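Local atomic coordinates of ribonuclease VapC5 (Mycobacterium tuberculosis, PDB entry 3DBO), a protein that is a magnesium-dependent PIN-domain ribonuclease and the probable toxin partner of the antitoxin VapB5, with limited RNA cleavage seen in their complex. Residues R95-L100 with I118-A123. Sequence-based numbering, arbitrary orientation.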
ATOM      1  N   ARG B  95       1.633  -9.200  15.608  1.00  8.39           N
ATOM      2  CA  ARG B  95       2.058  -8.611  16.882  1.00  9.72           C
ATOM      3  C   ARG B  95       2.248  -7.105  16.770  1.00  9.70           C
ATOM      4  O   ARG B  95       1.859  -6.349  17.669  1.00  9.23           O
ATOM      5  CB  ARG B  95       3.321  -9.306  17.370  1.00 10.24           C
ATOM      6  CG  ARG B  95       3.049 -10.789  17.713  1.00 11.65           C
ATOM      7  CD  ARG B  95       4.328 -11.470  18.248  1.00 17.35           C
ATOM      8  NE  ARG B  95       4.102 -12.904  18.416  1.00 21.82           N
ATOM      9  CZ  ARG B  95       4.616 -13.851  17.630  1.00 25.28           C
ATOM     10  NH1 ARG B  95       5.430 -13.539  16.617  1.00 24.73           N
ATOM     11  NH2 ARG B  95       4.329 -15.126  17.879  1.00 27.94           N
ATOM     12  N   MET B  96       2.830  -6.679  15.654  1.00  9.34           N
ATOM     13  CA  MET B  96       3.013  -5.257  15.379  1.00  9.91           C
ATOM     14  C   MET B  96       1.672  -4.529  15.276  1.00  9.02           C
ATOM     15  O   MET B  96       1.533  -3.422  15.813  1.00  9.25           O
ATOM     16  CB  MET B  96       3.842  -5.060  14.089  1.00 10.39           C
ATOM     17  CG  MET B  96       4.192  -3.562  13.798  1.00 12.18           C
ATOM     18  SD  MET B  96       5.142  -2.757  15.122  1.00 15.63           S
ATOM     19  CE  MET B  96       6.753  -3.474  14.812  1.00 14.69           C
ATOM     20  N   TRP B  97       0.697  -5.133  14.575  1.00  8.39           N
ATOM     21  CA  TRP B  97      -0.618  -4.520  14.409  1.00  7.67           C
ATOM     22  C   TRP B  97      -1.214  -4.195  15.781  1.00  7.82           C
ATOM     23  O   TRP B  97      -1.740  -3.107  15.968  1.00  7.71           O
ATOM     24  CB  TRP B  97      -1.565  -5.451  13.651  1.00  8.83           C
ATOM     25  CG  TRP B  97      -2.903  -4.869  13.244  1.00  8.80           C
ATOM     26  CD1 TRP B  97      -3.213  -4.292  12.049  1.00 10.46           C
ATOM     27  CD2 TRP B  97      -4.098  -4.850  14.027  1.00  8.96           C
ATOM     28  NE1 TRP B  97      -4.541  -3.920  12.034  1.00  8.33           N
ATOM     29  CE2 TRP B  97      -5.101  -4.244  13.245  1.00 11.42           C
ATOM     30  CE3 TRP B  97      -4.416  -5.292  15.325  1.00  7.81           C
ATOM     31  CZ2 TRP B  97      -6.417  -4.075  13.708  1.00 10.61           C
ATOM     32  CZ3 TRP B  97      -5.730  -5.109  15.786  1.00 10.33           C
ATOM     33  CH2 TRP B  97      -6.704  -4.516  14.980  1.00 11.32           C
ATOM     34  N   ALA B  98      -1.105  -5.124  16.726  1.00  7.48           N
ATOM     35  CA  ALA B  98      -1.648  -4.901  18.068  1.00  8.31           C
ATOM     36  C   ALA B  98      -0.986  -3.692  18.762  1.00  8.35           C
ATOM     37  O   ALA B  98      -1.682  -2.877  19.362  1.00  9.77           O
ATOM     38  CB  ALA B  98      -1.494  -6.187  18.937  1.00  7.26           C
ATOM     39  N   ARG B  99       0.341  -3.613  18.715  1.00  9.69           N
ATOM     40  CA  ARG B  99       1.089  -2.499  19.314  1.00 10.89           C
ATOM     41  C   ARG B  99       0.657  -1.167  18.691  1.00 11.37           C
ATOM     42  O   ARG B  99       0.344  -0.210  19.408  1.00 11.46           O
ATOM     43  CB  ARG B  99       2.607  -2.689  19.120  1.00 12.04           C
ATOM     44  CG  ARG B  99       3.452  -1.625  19.821  1.00 16.74           C
ATOM     45  CD  ARG B  99       4.942  -1.993  19.924  1.00 21.33           C
ATOM     46  NE  ARG B  99       5.620  -1.039  20.808  1.00 27.02           N
ATOM     47  CZ  ARG B  99       6.733  -1.282  21.500  1.00 30.82           C
ATOM     48  NH1 ARG B  99       7.325  -2.469  21.439  1.00 32.15           N
ATOM     49  NH2 ARG B  99       7.248  -0.325  22.279  1.00 32.77           N
ATOM     50  N   LEU B 100       0.642  -1.125  17.362  1.00 10.39           N
ATOM     51  CA  LEU B 100       0.254   0.105  16.644  1.00 10.89           C
ATOM     52  C   LEU B 100      -1.204   0.482  16.906  1.00 11.18           C
ATOM     53  O   LEU B 100      -1.531   1.660  17.097  1.00 10.92           O
ATOM     54  CB  LEU B 100       0.560  -0.010  15.139  1.00  9.74           C
ATOM     55  CG  LEU B 100       2.026  -0.253  14.750  1.00 12.08           C
ATOM     56  CD1 LEU B 100       2.153  -0.417  13.237  1.00 13.14           C
ATOM     57  CD2 LEU B 100       2.945   0.861  15.277  1.00 12.99           C
ATOM     58  N   ILE B 118      -1.126  -2.845   6.524  1.00  8.76           N
ATOM     59  CA  ILE B 118       0.031  -2.511   5.694  1.00  8.24           C
ATOM     60  C   ILE B 118       1.203  -1.994   6.536  1.00  8.05           C
ATOM     61  O   ILE B 118       2.324  -2.506   6.415  1.00  7.99           O
ATOM     62  CB  ILE B 118      -0.342  -1.521   4.582  1.00  8.07           C
ATOM     63  CG1 ILE B 118      -1.282  -2.216   3.578  1.00  6.58           C
ATOM     64  CG2 ILE B 118       0.928  -1.054   3.827  1.00  8.95           C
ATOM     65  CD1 ILE B 118      -1.977  -1.208   2.617  1.00 11.06           C
ATOM     66  N   ALA B 119       0.925  -1.011   7.396  1.00  8.37           N
ATOM     67  CA  ALA B 119       1.934  -0.426   8.275  1.00  9.45           C
ATOM     68  C   ALA B 119       2.514  -1.484   9.214  1.00  9.17           C
ATOM     69  O   ALA B 119       3.725  -1.504   9.449  1.00  9.82           O
ATOM     70  CB  ALA B 119       1.337   0.713   9.074  1.00  9.06           C
ATOM     71  N   ALA B 120       1.659  -2.389   9.715  1.00  9.18           N
ATOM     72  CA  ALA B 120       2.132  -3.476  10.587  1.00  8.82           C
ATOM     73  C   ALA B 120       3.109  -4.401   9.867  1.00  9.14           C
ATOM     74  O   ALA B 120       4.151  -4.776  10.411  1.00  8.87           O
ATOM     75  CB  ALA B 120       0.930  -4.269  11.188  1.00  8.80           C
ATOM     76  N   VAL B 121       2.775  -4.779   8.641  1.00  9.03           N
ATOM     77  CA  VAL B 121       3.658  -5.613   7.843  1.00  9.40           C
ATOM     78  C   VAL B 121       5.020  -4.922   7.617  1.00  9.24           C
ATOM     79  O   VAL B 121       6.092  -5.511   7.882  1.00  9.44           O
ATOM     80  CB  VAL B 121       2.983  -5.986   6.480  1.00  9.22           C
ATOM     81  CG1 VAL B 121       4.005  -6.581   5.470  1.00 10.03           C
ATOM     82  CG2 VAL B 121       1.800  -6.970   6.724  1.00  7.93           C
ATOM     83  N   ALA B 122       4.975  -3.683   7.136  1.00  9.99           N
ATOM     84  CA  ALA B 122       6.207  -2.935   6.894  1.00 11.03           C
ATOM     85  C   ALA B 122       7.037  -2.764   8.170  1.00 10.90           C
ATOM     86  O   ALA B 122       8.241  -3.101   8.174  1.00 12.02           O
ATOM     87  CB  ALA B 122       5.886  -1.563   6.243  1.00 11.32           C
ATOM     88  N   ALA B 123       6.420  -2.242   9.236  1.00 10.62           N
ATOM     89  CA  ALA B 123       7.121  -2.030  10.520  1.00 11.52           C
ATOM     90  C   ALA B 123       7.742  -3.296  11.081  1.00 12.83           C
ATOM     91  O   ALA B 123       8.842  -3.259  11.638  1.00 12.29           O
ATOM     92  CB  ALA B 123       6.208  -1.390  11.548  1.00 11.67           C
TER
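Ala120 is the point where helix 113-124 crosses helix 91-107. Its methyl group points at the backbone of helix 91-107, and Ala120 CB lies 3.5 Å from Trp97 N. The CA atoms of Trp97 and Ala120 are 4.8 Å apart. The axes of segments 95-100 and 118-123 come within 8.2 Å, with 118° between their N-to-C directions. Ala120 and Ala123 both point across, and their small side chains are consistent with this close approach.

Met96 packs alongside the C-terminal part of segment 118-123. Its CG is anti to the backbone N (chi1 -175°), and the chain then bends at chi2 and chi3. The bend wraps it round Ala123, with Met96 CG 3.7 Å from Ala123 CB and Met96 CE 3.8 Å from Ala123 O. Met96 CG also lies 3.6 Å from Ala120 O. Leu100, one turn on, points the same way. Leu100 CD1 rests on the backbone of Ala120, 4.0 Å from Ala120 CA, and reaches the Ala119 and Ala123 methyls more loosely. Trp97 takes the other side of the Ala120 methyl. Trp97 CB is 3.7 Å from Ala120 CB, which sits at the indole edge, near the ring plane. No hydrogen bond crosses; the side chains pack through van der Waals contact, partly against backbone carbonyls.

The indole stacks on Trp117 and also touches Ile113 and Leu116, extending the join along helix 113-124. Leu100 packs further on Ala142 and Val145. Ala119 lies near Asp115 and Asp26, the predicted magnesium ligands of the PIN domain. On the far face of helix 113-124, Ile118 and Val121 meet Thr51 at the end of strand 47-51, and Ile118 also touches Val53 and Thr54 at the start of helix 52-64.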